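Side-chain contacts in hypothetical multiheme protein (Ignicoccus hospitalis KIN4/I, PDB 4QO5), which is of unknown function but binds eight c-type hemes and, as a membrane-associated multiheme cytochrome, probably carries electrons: residues A[55-60]-A[291-296]; A[285-290]-A[404-409]; A[300-305]-A[309-314]. One frame throughout, in Å; residues are numbered along the deposited sequence.

Overall arrangement
The contacts hold consecutive pieces of one region: helix 284-288 in contact 2, strand 292-293 in contact 1 and strand 300-302 in contact 3. Contact 2 is the most buried, each of its touching residues being enclosed; contact 1 is mostly buried but has one exposed leucine, and contact 3 is a mixture. Contacts 1 and 3 share the two-stranded sheet, joined by backbone bonds of L292 to I301 and A302. Contacts 2 and 3, centres about 8 Å apart, both touch the chain H heme, and R311 of contact 3 bonds to carbonyls of 285-290. Within contacts 1 and 2 the segments meet through apolar side chains without hydrogen bonds, whereas in contact 3 an arginine bonds to a carbonyl.

Contact 1 of 3, residues A[55-60]-A[291-296]; sequences PALERE and LLVNPV. With HEC (heme c), chain D.
L57 spreads its two methyls over two partners, L291 and V293. Its CD2 meets CD2 of L291 at 4.2 Å, the two side chains crossing at about a right angle, while CD1 of L57 lies 4.3 Å from CG2 of V293. The nearest approach is of another kind: CD2 of L291 stands 3.7 Å from the backbone O of L57, a methyl resting against a carbonyl. The two leucines reach this meeting by different first torsions. In L57, CG is opposite the carbonyl carbon (chi1 -74°); in L291 it is opposite the backbone N (chi1 167°), which brings CD2 to the turn at 56-58. That turn is tied by E58 N to P55 O, at 3.0 Å.

Polar groups of both segments find partners elsewhere. E60 N donates to propionate O1D of the chain D heme at 2.9 Å, with an angle of 155° at the hydrogen. E60 OE1 lies 2.6 Å from O1A of that heme, so one of the two acids probably holds a proton; K42 forms a salt bridge to the same OE1. N294 OD1 accepts from V296 N at 2.9 Å in an Asx turn, and N294 ND2 bonds to S29 of the second subunit.

With no hydrogen bond across the segments and 131 Å² buried, the contact itself rests on apolar packing, while hydrogen bonds tie E60 N and L291 N to propionates of two different hemes.

Contact 2 of 3, residues A[285-290]-A[404-409]; sequences ATCHMS and VKICSA. With HEC (heme c), chain H.
Two CxxCH heme c attachment motifs lie side by side here: 285-290 carries the second cysteine and the axial histidine of one, and 404-409 the first cysteine of the next. The meeting is made by I406, which, on helix 393-407, points toward helix 284-288. Its CD1 reaches T286 O and C287 O, each at 3.9 Å, so one methyl rests against two successive carbonyls. An extended chi2 of 176° carries CD1 out to them, and CG2, the other branch, lies 4.4 Å from C287 SG. No hydrogen bond crosses between the segments; C287 O has its partner in R311, and T286 OG1 is bonded by T283 N.

C287 and its neighbour H288 also fix the chain H heme. H288 NE2 binds its iron at 2.1 Å, and M486 SD is the other axial ligand. C287 SG is linked covalently to CAC of that heme, although the modelled distance is stretched; SG is anti to the carbonyl carbon (chi1 -63°), which turns it to the heme C ring, where C287 CB also lies 3.5 Å from C3C. C407 SG is bonded to CAB of another heme, so the contact brings the attachment points of two hemes together, an arrangement consistent with electron transfer between them.

Helix 284-288 closes beside the contact. A285 O accepts from M289 N at 2.9 Å and from S290 N at 2.8 Å, the two donors arriving from opposite faces of its plane, as M289 leaves helical backbone angles. In the other segment V404 O is also doubly gripped, by S408 N and by S408 OG, the hydroxyl standing 2.9 Å away and 42° out of the carbonyl plane.

Contact 3 of 3, residues A[300-305]-A[309-314]; sequences VIAERT and DTRLWV. With HEC (heme c), chain H.
T310 starts the contact: its OG1 lies 3.4 Å from T305 OG1 as the two side chains slide past each other in opposite directions, and both hydroxyls bond to N307 O. R311 follows and carries most of the weight. Its NH2 donates to E303 O at 2.8 Å with an angle of 146°; the acceptor lies near the guanidinium plane, but the donor stands 45° above the carbonyl plane. A water accepts from R311 NE and donates to E303 O, closing a second path, while T305 CG2 packs 3.8 Å from NE and A302 CB 3.6 Å from NH2. R311 NH2 also reaches S290 O and NH1 reaches C287 O. With an alanine here in place of the arginine, the carbonyls of E303, S290 and C287 would lose their guanidinium donors and the water its NE partner, which is likely to leave the loop at 303-305 less firmly held. Past L312, W313 N (2.8 Å) and V314 N (3.1 Å) both donate to propionate O2D of the chain H heme. The W313 ring, swung there by a chi1 of 51°, has O2D 3.3 Å above one face, toward the rim. Backbone N-H groups thus hold the propionate, and one guanidinium joins three chain segments.

Contact 1 of 3, residues A[55-60]-A[291-296]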
# COMPACT_ATOMS: atom_id res chain seq x y z
N PRO A 55 -7.16 -10.03 -39.66
CA PRO A 55 -6.24 -9.02 -40.21
C PRO A 55 -5.00 -8.87 -39.32
O PRO A 55 -5.09 -9.15 -38.12
CB PRO A 55 -7.06 -7.73 -40.16
CG PRO A 55 -8.49 -8.16 -40.01
CD PRO A 55 -8.46 -9.46 -39.27
N ALA A 56 -3.89 -8.44 -39.90
CA ALA A 56 -2.61 -8.40 -39.18
C ALA A 56 -2.66 -7.72 -37.81
O ALA A 56 -2.16 -8.26 -36.83
CB ALA A 56 -1.53 -7.78 -40.05
N LEU A 57 -3.30 -6.56 -37.74
CA LEU A 57 -3.36 -5.80 -36.49
C LEU A 57 -4.15 -6.49 -35.37
O LEU A 57 -3.88 -6.29 -34.19
CB LEU A 57 -3.94 -4.40 -36.74
CG LEU A 57 -3.00 -3.41 -37.44
CD1 LEU A 57 -3.69 -2.06 -37.58
CD2 LEU A 57 -1.69 -3.26 -36.67
N GLU A 58 -5.11 -7.31 -35.77
CA GLU A 58 -6.03 -7.95 -34.84
C GLU A 58 -5.48 -9.31 -34.38
O GLU A 58 -5.84 -9.83 -33.33
CB GLU A 58 -7.38 -8.14 -35.54
CG GLU A 58 -8.42 -8.94 -34.77
CD GLU A 58 -9.14 -8.10 -33.72
OE1 GLU A 58 -9.16 -6.86 -33.87
OE2 GLU A 58 -9.69 -8.69 -32.76
N ARG A 59 -4.61 -9.87 -35.20
CA ARG A 59 -4.15 -11.24 -35.02
C ARG A 59 -3.16 -11.39 -33.85
O ARG A 59 -2.27 -10.57 -33.67
CB ARG A 59 -3.51 -11.67 -36.35
CG ARG A 59 -2.93 -13.05 -36.41
CD ARG A 59 -2.67 -13.43 -37.87
NE ARG A 59 -1.62 -12.61 -38.48
CZ ARG A 59 -1.73 -11.97 -39.64
NH1 ARG A 59 -0.71 -11.26 -40.09
NH2 ARG A 59 -2.84 -12.05 -40.35
N GLU A 60 -3.30 -12.46 -33.06
CA GLU A 60 -2.40 -12.69 -31.93
C GLU A 60 -1.70 -14.05 -32.00
O GLU A 60 -1.47 -14.68 -30.97
CB GLU A 60 -3.17 -12.57 -30.61
CG GLU A 60 -3.64 -11.12 -30.33
CD GLU A 60 -4.32 -10.98 -28.98
OE1 GLU A 60 -5.24 -11.78 -28.68
OE2 GLU A 60 -3.95 -10.06 -28.23
N LEU A 291 0.82 -2.81 -28.37
CA LEU A 291 0.52 -2.27 -29.69
C LEU A 291 -0.54 -1.18 -29.50
O LEU A 291 -1.60 -1.42 -28.94
CB LEU A 291 -0.05 -3.37 -30.59
CG LEU A 291 -0.72 -2.94 -31.90
CD1 LEU A 291 0.27 -2.19 -32.83
CD2 LEU A 291 -1.28 -4.18 -32.61
N LEU A 292 -0.23 0.03 -29.96
CA LEU A 292 -1.16 1.16 -29.85
C LEU A 292 -1.46 1.69 -31.25
O LEU A 292 -0.54 1.94 -32.03
CB LEU A 292 -0.56 2.27 -28.99
CG LEU A 292 -0.25 1.96 -27.52
CD1 LEU A 292 0.25 3.23 -26.84
CD2 LEU A 292 -1.45 1.33 -26.72
N VAL A 293 -2.74 1.83 -31.56
CA VAL A 293 -3.17 2.28 -32.89
C VAL A 293 -4.13 3.46 -32.77
O VAL A 293 -5.04 3.46 -31.92
CB VAL A 293 -3.85 1.12 -33.67
CG1 VAL A 293 -4.28 1.57 -35.05
CG2 VAL A 293 -2.88 -0.06 -33.81
N ASN A 294 -3.94 4.47 -33.62
CA ASN A 294 -4.84 5.62 -33.61
C ASN A 294 -6.24 5.22 -34.09
O ASN A 294 -6.38 4.65 -35.17
CB ASN A 294 -4.27 6.75 -34.47
CG ASN A 294 -5.08 8.02 -34.37
OD1 ASN A 294 -6.23 8.08 -34.81
ND2 ASN A 294 -4.47 9.06 -33.81
N PRO A 295 -7.28 5.50 -33.28
CA PRO A 295 -8.63 5.00 -33.58
C PRO A 295 -9.27 5.62 -34.80
O PRO A 295 -10.20 5.04 -35.38
CB PRO A 295 -9.43 5.37 -32.32
CG PRO A 295 -8.65 6.46 -31.67
CD PRO A 295 -7.21 6.14 -31.96
N VAL A 296 -8.78 6.79 -35.20
CA VAL A 296 -9.33 7.51 -36.33
C VAL A 296 -8.50 7.36 -37.60
O VAL A 296 -9.05 7.18 -38.70
CB VAL A 296 -9.50 9.00 -35.96
CG1 VAL A 296 -9.89 9.83 -37.18
CG2 VAL A 296 -10.51 9.14 -34.83
FE HEC D . -1.21 -18.66 -27.43
CHA HEC D . -3.62 -16.32 -28.08
CHB HEC D . 0.06 -16.65 -24.96
CHC HEC D . 0.89 -21.14 -26.57
CHD HEC D . -2.15 -20.49 -30.17
NA HEC D . -1.70 -16.85 -26.64
C1A HEC D . -2.74 -16.04 -27.06
C2A HEC D . -2.79 -14.87 -26.21
C3A HEC D . -1.76 -14.98 -25.35
C4A HEC D . -1.06 -16.21 -25.61
CMA HEC D . -1.35 -13.97 -24.25
CAA HEC D . -3.82 -13.71 -26.34
CBA HEC D . -4.91 -13.92 -25.28
CGA HEC D . -5.84 -12.74 -25.21
O1A HEC D . -5.94 -11.93 -26.17
O2A HEC D . -6.51 -12.61 -24.16
NB HEC D . 0.18 -18.78 -26.11
C1B HEC D . 0.53 -17.92 -25.09
C2B HEC D . 1.45 -18.57 -24.21
C3B HEC D . 1.60 -19.83 -24.67
C4B HEC D . 0.84 -19.98 -25.85
CMB HEC D . 2.03 -17.85 -22.97
CAB HEC D . 2.33 -21.09 -24.19
CBB HEC D . 2.31 -21.21 -22.62
NC HEC D . -0.67 -20.44 -28.24
C1C HEC D . 0.18 -21.36 -27.72
C2C HEC D . 0.40 -22.43 -28.69
C3C HEC D . -0.69 -22.36 -29.50
C4C HEC D . -1.22 -21.03 -29.35
CMC HEC D . 1.07 -23.74 -28.20
CAC HEC D . -1.21 -23.23 -30.68
CBC HEC D . -0.94 -24.76 -30.63
ND HEC D . -2.62 -18.46 -28.87
C1D HEC D . -2.86 -19.35 -29.90
C2D HEC D . -3.99 -18.92 -30.67
C3D HEC D . -4.45 -17.62 -30.04
C4D HEC D . -3.54 -17.39 -28.93
CMD HEC D . -4.62 -19.60 -31.90
CAD HEC D . -5.64 -16.77 -30.53
CBD HEC D . -5.04 -15.70 -31.45
CGD HEC D . -6.11 -14.87 -32.13
O1D HEC D . -5.75 -13.97 -32.95
O2D HEC D . -7.31 -15.13 -31.85

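Contact 2 of 3, residues A[285-290]-A[404-409]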
# COMPACT_ATOMS: atom_id res chain seq x y z
N ALA A 285 1.39 -1.51 -19.32
CA ALA A 285 1.51 -2.04 -20.69
C ALA A 285 1.38 -0.93 -21.74
O ALA A 285 2.09 -0.95 -22.75
CB ALA A 285 0.48 -3.11 -20.94
N THR A 286 0.49 0.03 -21.50
CA THR A 286 0.27 1.12 -22.46
C THR A 286 1.58 1.79 -22.85
O THR A 286 1.86 2.00 -24.03
CB THR A 286 -0.67 2.23 -21.89
OG1 THR A 286 -1.90 1.64 -21.43
CG2 THR A 286 -0.95 3.27 -22.97
N CYS A 287 2.40 2.08 -21.85
CA CYS A 287 3.61 2.83 -22.12
C CYS A 287 4.82 1.95 -22.39
O CYS A 287 5.79 2.41 -22.99
CB CYS A 287 3.90 3.78 -20.97
SG CYS A 287 2.56 4.99 -20.80
N HIS A 288 4.76 0.70 -21.96
CA HIS A 288 5.93 -0.18 -21.99
C HIS A 288 5.95 -1.31 -22.99
O HIS A 288 7.03 -1.78 -23.32
CB HIS A 288 6.18 -0.75 -20.60
CG HIS A 288 6.75 0.25 -19.67
ND1 HIS A 288 8.03 0.74 -19.82
CD2 HIS A 288 6.20 0.94 -18.64
CE1 HIS A 288 8.26 1.65 -18.90
NE2 HIS A 288 7.18 1.76 -18.16
N MET A 289 4.78 -1.73 -23.49
CA MET A 289 4.72 -2.98 -24.25
C MET A 289 3.70 -3.02 -25.37
O MET A 289 3.92 -3.67 -26.39
CB MET A 289 4.43 -4.17 -23.30
CG MET A 289 5.53 -4.42 -22.27
SD MET A 289 5.34 -5.95 -21.35
CE MET A 289 5.93 -7.16 -22.56
N SER A 290 2.58 -2.34 -25.18
CA SER A 290 1.40 -2.58 -26.02
C SER A 290 1.52 -2.12 -27.48
O SER A 290 2.18 -1.13 -27.77
CB SER A 290 0.19 -1.88 -25.41
OG SER A 290 -0.16 -2.47 -24.18
N VAL A 404 7.36 9.86 -26.20
CA VAL A 404 6.60 11.11 -26.29
C VAL A 404 5.42 10.96 -27.26
O VAL A 404 4.35 11.51 -27.04
CB VAL A 404 7.54 12.28 -26.65
CG1 VAL A 404 6.75 13.57 -26.99
CG2 VAL A 404 8.51 12.50 -25.50
N LYS A 405 5.60 10.15 -28.30
CA LYS A 405 4.54 9.88 -29.27
C LYS A 405 3.35 9.17 -28.60
O LYS A 405 2.19 9.41 -28.95
CB LYS A 405 5.10 9.06 -30.44
CG LYS A 405 4.15 8.86 -31.62
CD LYS A 405 4.85 8.12 -32.77
CE LYS A 405 3.84 7.54 -33.74
NZ LYS A 405 4.49 6.87 -34.90
N ILE A 406 3.64 8.30 -27.63
CA ILE A 406 2.58 7.70 -26.83
C ILE A 406 1.85 8.75 -25.99
O ILE A 406 0.62 8.82 -26.04
CB ILE A 406 3.09 6.56 -25.92
CG1 ILE A 406 3.66 5.44 -26.79
CG2 ILE A 406 1.95 6.06 -25.02
CD1 ILE A 406 4.29 4.29 -26.00
N CYS A 407 2.59 9.57 -25.24
CA CYS A 407 1.96 10.62 -24.43
C CYS A 407 1.09 11.52 -25.28
O CYS A 407 0.06 12.03 -24.80
CB CYS A 407 2.99 11.53 -23.76
SG CYS A 407 4.43 10.69 -23.15
N SER A 408 1.53 11.73 -26.53
CA SER A 408 0.89 12.65 -27.46
C SER A 408 -0.49 12.21 -27.91
O SER A 408 -1.23 12.99 -28.51
CB SER A 408 1.77 12.88 -28.68
OG SER A 408 2.90 13.65 -28.31
N ALA A 409 -0.85 10.97 -27.60
CA ALA A 409 -2.23 10.55 -27.81
C ALA A 409 -3.17 11.31 -26.88
O ALA A 409 -4.35 11.48 -27.18
CB ALA A 409 -2.38 9.05 -27.59
FE HEC H . 7.01 2.98 -16.42
CHA HEC H . 10.36 3.77 -16.40
CHB HEC H . 7.68 -0.11 -15.11
CHC HEC H . 3.72 2.58 -15.76
CHD HEC H . 6.34 5.53 -18.49
NA HEC H . 8.69 2.02 -15.89
C1A HEC H . 9.97 2.55 -15.87
C2A HEC H . 10.84 1.61 -15.20
C3A HEC H . 10.10 0.55 -14.82
C4A HEC H . 8.74 0.77 -15.26
CMA HEC H . 10.58 -0.72 -14.07
CAA HEC H . 12.35 1.86 -14.96
CBA HEC H . 13.16 0.97 -15.91
CGA HEC H . 14.58 1.46 -15.78
O1A HEC H . 15.28 1.03 -14.82
O2A HEC H . 14.99 2.32 -16.60
NB HEC H . 5.93 1.49 -15.66
C1B HEC H . 6.41 0.35 -15.05
C2B HEC H . 5.38 -0.21 -14.24
C3B HEC H . 4.33 0.60 -14.41
C4B HEC H . 4.64 1.65 -15.32
CMB HEC H . 5.61 -1.50 -13.41
CAB HEC H . 2.93 0.69 -13.83
CBB HEC H . 2.85 0.25 -12.37
NC HEC H . 5.36 3.76 -17.07
C1C HEC H . 4.07 3.58 -16.62
C2C HEC H . 3.16 4.40 -17.40
C3C HEC H . 3.97 5.37 -17.88
C4C HEC H . 5.31 4.89 -17.85
CMC HEC H . 1.72 4.59 -16.89
CAC HEC H . 3.72 6.65 -18.71
CBC HEC H . 2.39 7.39 -18.51
ND HEC H . 8.17 4.42 -17.31
C1D HEC H . 7.65 5.42 -18.11
C2D HEC H . 8.70 6.30 -18.52
C3D HEC H . 9.95 5.77 -17.85
C4D HEC H . 9.54 4.58 -17.13
CMD HEC H . 8.56 7.55 -19.42
CAD HEC H . 11.38 6.30 -17.98
CBD HEC H . 11.91 5.61 -19.25
CGD HEC H . 13.40 5.46 -19.18
O1D HEC H . 13.94 5.43 -18.04
O2D HEC H . 14.07 5.38 -20.24

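Contact 3 of 3, residues A[300-305]-A[309-314]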
# COMPACT_ATOMS: atom_id res chain seq x y z
N VAL A 300 -0.16 3.33 -36.64
CA VAL A 300 0.44 2.67 -35.49
C VAL A 300 1.20 3.70 -34.66
O VAL A 300 2.12 4.35 -35.14
CB VAL A 300 1.38 1.53 -35.91
CG1 VAL A 300 2.11 0.95 -34.69
CG2 VAL A 300 0.59 0.45 -36.62
N ILE A 301 0.78 3.88 -33.41
CA ILE A 301 1.43 4.79 -32.49
C ILE A 301 2.65 4.14 -31.85
O ILE A 301 3.69 4.78 -31.65
CB ILE A 301 0.43 5.23 -31.39
CG1 ILE A 301 -0.69 6.08 -32.01
CG2 ILE A 301 1.15 5.98 -30.25
CD1 ILE A 301 -1.88 6.29 -31.05
N ALA A 302 2.53 2.86 -31.54
CA ALA A 302 3.64 2.12 -30.97
C ALA A 302 3.47 0.67 -31.36
O ALA A 302 2.37 0.12 -31.23
CB ALA A 302 3.66 2.25 -29.45
N GLU A 303 4.54 0.05 -31.85
CA GLU A 303 4.53 -1.39 -32.12
C GLU A 303 4.66 -2.18 -30.82
O GLU A 303 5.42 -1.81 -29.92
CB GLU A 303 5.67 -1.76 -33.09
CG GLU A 303 5.53 -1.12 -34.46
CD GLU A 303 4.48 -1.80 -35.35
OE1 GLU A 303 3.98 -2.88 -34.98
OE2 GLU A 303 4.17 -1.24 -36.43
N ARG A 304 3.93 -3.28 -30.73
CA ARG A 304 4.05 -4.14 -29.55
C ARG A 304 5.49 -4.63 -29.39
O ARG A 304 6.19 -4.91 -30.39
CB ARG A 304 3.13 -5.35 -29.68
CG ARG A 304 2.99 -6.15 -28.38
CD ARG A 304 2.19 -7.40 -28.62
NE ARG A 304 0.81 -7.12 -28.99
CZ ARG A 304 0.27 -7.40 -30.16
NH1 ARG A 304 1.00 -7.94 -31.14
NH2 ARG A 304 -1.02 -7.12 -30.37
N THR A 305 5.94 -4.70 -28.14
CA THR A 305 7.23 -5.33 -27.88
C THR A 305 7.22 -6.24 -26.65
O THR A 305 6.66 -5.88 -25.61
CB THR A 305 8.37 -4.30 -27.72
OG1 THR A 305 9.62 -4.99 -27.58
CG2 THR A 305 8.15 -3.41 -26.50
N ASP A 309 13.17 -3.50 -22.91
CA ASP A 309 14.36 -2.66 -23.01
C ASP A 309 14.28 -1.67 -24.18
O ASP A 309 14.81 -0.55 -24.10
CB ASP A 309 15.63 -3.51 -23.23
CG ASP A 309 15.77 -4.64 -22.23
OD1 ASP A 309 16.58 -5.56 -22.51
OD2 ASP A 309 15.09 -4.63 -21.18
N THR A 310 13.64 -2.10 -25.27
CA THR A 310 13.66 -1.34 -26.51
C THR A 310 12.97 0.02 -26.41
O THR A 310 13.14 0.87 -27.28
CB THR A 310 13.03 -2.11 -27.69
OG1 THR A 310 11.64 -2.31 -27.45
CG2 THR A 310 13.71 -3.45 -27.85
N ARG A 311 12.21 0.23 -25.34
CA ARG A 311 11.51 1.48 -25.14
C ARG A 311 12.21 2.44 -24.19
O ARG A 311 11.85 3.62 -24.11
CB ARG A 311 10.09 1.22 -24.66
CG ARG A 311 9.29 0.47 -25.68
CD ARG A 311 7.87 0.88 -25.63
NE ARG A 311 7.06 0.18 -26.61
CZ ARG A 311 5.74 0.20 -26.59
NH1 ARG A 311 5.12 0.90 -25.64
NH2 ARG A 311 5.05 -0.48 -27.49
N LEU A 312 13.24 1.95 -23.49
CA LEU A 312 13.91 2.72 -22.45
C LEU A 312 15.19 3.38 -22.96
O LEU A 312 16.00 2.73 -23.63
CB LEU A 312 14.24 1.80 -21.27
CG LEU A 312 13.09 0.93 -20.76
CD1 LEU A 312 13.61 -0.12 -19.76
CD2 LEU A 312 11.99 1.78 -20.12
N TRP A 313 15.38 4.66 -22.65
CA TRP A 313 16.62 5.32 -23.08
C TRP A 313 17.63 5.40 -21.94
O TRP A 313 18.83 5.45 -22.17
CB TRP A 313 16.35 6.73 -23.67
CG TRP A 313 15.50 7.69 -22.81
CD1 TRP A 313 15.96 8.75 -22.06
CD2 TRP A 313 14.07 7.69 -22.68
NE1 TRP A 313 14.90 9.39 -21.46
CE2 TRP A 313 13.73 8.77 -21.82
CE3 TRP A 313 13.04 6.89 -23.19
CZ2 TRP A 313 12.41 9.06 -21.46
CZ3 TRP A 313 11.73 7.19 -22.84
CH2 TRP A 313 11.42 8.26 -21.98
N VAL A 314 17.13 5.44 -20.71
CA VAL A 314 18.03 5.59 -19.57
C VAL A 314 17.62 4.66 -18.44
O VAL A 314 16.46 4.61 -18.05
CB VAL A 314 18.06 7.06 -19.08
CG1 VAL A 314 16.65 7.55 -18.70
CG2 VAL A 314 19.04 7.21 -17.91
FE HEC H . 7.01 2.98 -16.42
CHA HEC H . 10.36 3.77 -16.40
CHB HEC H . 7.68 -0.11 -15.11
CHC HEC H . 3.72 2.58 -15.76
CHD HEC H . 6.34 5.53 -18.49
NA HEC H . 8.69 2.02 -15.89
C1A HEC H . 9.97 2.55 -15.87
C2A HEC H . 10.84 1.61 -15.20
C3A HEC H . 10.10 0.55 -14.82
C4A HEC H . 8.74 0.77 -15.26
CMA HEC H . 10.58 -0.72 -14.07
CAA HEC H . 12.35 1.86 -14.96
CBA HEC H . 13.16 0.97 -15.91
CGA HEC H . 14.58 1.46 -15.78
O1A HEC H . 15.28 1.03 -14.82
O2A HEC H . 14.99 2.32 -16.60
NB HEC H . 5.93 1.49 -15.66
C1B HEC H . 6.41 0.35 -15.05
C2B HEC H . 5.38 -0.21 -14.24
C3B HEC H . 4.33 0.60 -14.41
C4B HEC H . 4.64 1.65 -15.32
CMB HEC H . 5.61 -1.50 -13.41
CAB HEC H . 2.93 0.69 -13.83
CBB HEC H . 2.85 0.25 -12.37
NC HEC H . 5.36 3.76 -17.07
C1C HEC H . 4.07 3.58 -16.62
C2C HEC H . 3.16 4.40 -17.40
C3C HEC H . 3.97 5.37 -17.88
C4C HEC H . 5.31 4.89 -17.85
CMC HEC H . 1.72 4.59 -16.89
CAC HEC H . 3.72 6.65 -18.71
CBC HEC H . 2.39 7.39 -18.51
ND HEC H . 8.17 4.42 -17.31
C1D HEC H . 7.65 5.42 -18.11
C2D HEC H . 8.70 6.30 -18.52
C3D HEC H . 9.95 5.77 -17.85
C4D HEC H . 9.54 4.58 -17.13
CMD HEC H . 8.56 7.55 -19.42
CAD HEC H . 11.38 6.30 -17.98
CBD HEC H . 11.91 5.61 -19.25
CGD HEC H . 13.40 5.46 -19.18
O1D HEC H . 13.94 5.43 -18.04
O2D HEC H . 14.07 5.38 -20.24
O HOH W 1 7.94 -0.79 -29.46